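Local coordinates for tartrate dehydrogenase/decarboxylase (Pseudomonas putida, PDB 3FLK), which oxidises tartrate with NAD, converts meso-tartrate to D-glycerate and oxidatively decarboxylates D-malate to pyruvate, using one magnesium or manganese ion per subunit, at residues Glu208-Ala211 against Ala212-His216. The protein carries 1 engineered substitution. Residues are numbered along the deposited sequence; the frame is centred on the assembly and turned at random.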
loop_
_atom_site.group_PDB
_atom_site.type_symbol
_atom_site.label_atom_id
_atom_site.label_comp_id
_atom_site.label_asym_id
_atom_site.label_seq_id
_atom_site.Cartn_x
_atom_site.Cartn_y
_atom_site.Cartn_z
ATOM N N GLU A 208 -7.685 -7.858 19.090
ATOM C CA GLU A 208 -7.942 -9.095 19.834
ATOM C C GLU A 208 -8.948 -8.870 20.959
ATOM O O GLU A 208 -9.863 -9.671 21.146
ATOM C CB GLU A 208 -6.643 -9.660 20.412
ATOM C CG GLU A 208 -5.709 -10.272 19.383
ATOM C CD GLU A 208 -4.303 -10.496 19.923
ATOM O OE1 GLU A 208 -4.166 -11.006 21.059
ATOM O OE2 GLU A 208 -3.334 -10.165 19.201
ATOM N N ALA A 209 -8.773 -7.772 21.691
ATOM C CA ALA A 209 -9.670 -7.396 22.783
ATOM C C ALA A 209 -11.097 -7.128 22.300
ATOM O O ALA A 209 -12.064 -7.517 22.960
ATOM C CB ALA A 209 -9.122 -6.188 23.528
HETATM N N MSE A 210 -11.226 -6.469 21.151
HETATM C CA MSE A 210 -12.542 -6.189 20.585
HETATM C C MSE A 210 -13.205 -7.435 20.005
HETATM O O MSE A 210 -14.400 -7.647 20.201
HETATM C CB MSE A 210 -12.476 -5.082 19.528
HETATM C CG MSE A 210 -13.847 -4.625 19.024
HETATM SE SE MSE A 210 -14.929 -3.644 20.329
HETATM C CE MSE A 210 -15.525 -5.055 21.507
ATOM N N ALA A 211 -12.427 -8.259 19.305
ATOM C CA ALA A 211 -12.949 -9.458 18.652
ATOM C C ALA A 211 -13.591 -10.454 19.625
ATOM O O ALA A 211 -14.448 -11.250 19.228
ATOM C CB ALA A 211 -11.862 -10.132 17.849
ATOM N N ALA A 212 -13.180 -10.396 20.894
ATOM C CA ALA A 212 -13.717 -11.271 21.939
ATOM C C ALA A 212 -15.190 -10.994 22.251
ATOM O O ALA A 212 -15.915 -11.894 22.676
ATOM C CB ALA A 212 -12.873 -11.166 23.208
ATOM N N HIS A 213 -15.625 -9.753 22.037
ATOM C CA HIS A 213 -17.016 -9.364 22.281
ATOM C C HIS A 213 -17.961 -9.714 21.123
ATOM O O HIS A 213 -19.149 -9.389 21.169
ATOM C CB HIS A 213 -17.110 -7.868 22.582
ATOM C CG HIS A 213 -16.443 -7.459 23.861
ATOM N ND1 HIS A 213 -15.130 -7.042 23.914
ATOM C CD2 HIS A 213 -16.914 -7.384 25.127
ATOM C CE1 HIS A 213 -14.818 -6.734 25.161
ATOM N NE2 HIS A 213 -15.884 -6.934 25.917
ATOM N N TYR A 214 -17.427 -10.368 20.091
ATOM C CA TYR A 214 -18.200 -10.707 18.896
ATOM C C TYR A 214 -18.027 -12.174 18.506
ATOM O O TYR A 214 -17.285 -12.488 17.571
ATOM C CB TYR A 214 -17.825 -9.788 17.726
ATOM C CG TYR A 214 -18.138 -8.331 17.969
ATOM C CD1 TYR A 214 -19.340 -7.771 17.536
ATOM C CD2 TYR A 214 -17.231 -7.509 18.636
ATOM C CE1 TYR A 214 -19.628 -6.428 17.764
ATOM C CE2 TYR A 214 -17.509 -6.172 18.868
ATOM C CZ TYR A 214 -18.704 -5.636 18.431
ATOM O OH TYR A 214 -18.966 -4.308 18.669
ATOM N N PRO A 215 -18.717 -13.084 19.225
ATOM C CA PRO A 215 -18.631 -14.518 18.945
ATOM C C PRO A 215 -19.030 -14.908 17.514
ATOM O O PRO A 215 -18.496 -15.880 16.981
ATOM C CB PRO A 215 -19.597 -15.140 19.967
ATOM C CG PRO A 215 -20.483 -14.020 20.406
ATOM C CD PRO A 215 -19.617 -12.803 20.360
ATOM N N HIS A 216 -19.943 -14.154 16.902
ATOM C CA HIS A 216 -20.422 -14.467 15.548
ATOM C C HIS A 216 -19.459 -14.038 14.437
ATOM O O HIS A 216 -19.508 -14.578 13.326
ATOM C CB HIS A 216 -21.801 -13.848 15.285
ATOM C CG HIS A 216 -22.828 -14.171 16.327
ATOM N ND1 HIS A 216 -23.781 -13.263 16.734
ATOM C CD2 HIS A 216 -23.047 -15.295 17.051
ATOM C CE1 HIS A 216 -24.545 -13.815 17.660
ATOM N NE2 HIS A 216 -24.123 -15.048 17.868
#
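Met210, a selenomethionine here, bends the end of its side chain back against His213 and Tyr214, showing how the last turn of a helix can be closed by its own exit loop. With CG anti to the backbone N (chi1 -173°) and the chain bent at both later torsions, its methyl group enters between two aromatic residues. Met210 CE comes closest to His213 ND1, at 3.1 Å. The same Met210 CE lies 3.5 Å from Tyr214 CE2. Met210 SE sits beside the edge of the tyrosine ring, 5.3 Å from the Tyr214 centroid, as a Met-aromatic contact. The Met210 carbonyl serves the same cluster: Met210 O accepts a hydrogen bond from His213 N (3.1 Å) and meets Tyr214 CD2 at the ring edge, near the ring plane. Tyr214 N in turn bonds to Ala211 O (3.2 Å).

Next to this tight side, helix 165-181 adds Lys173 and Phe176 as further packing for Met210 and Tyr214, and Asp177 holds the phenol OH by a hydrogen bond. With an alanine in place of the tyrosine, Asp177 would probably lose its hydroxyl partner and a gap would open beside the Met210 methyl.

The outer side is looser. The exposed His213 imidazole reaches Ala209 O from ND1 through only a weak bond (3.2 Å, 130° at the hydrogen), and Ala212 N to Glu208 O, at 3.4 Å, is weak as well. The helical pattern thus fades and gives way to a type I beta turn from Ala211 to Tyr214, ending helix 199-211 and leading the chain toward 218-223, an outermost strand of the mixed sheet in this isocitrate/isopropylmalate dehydrogenase-family subunit.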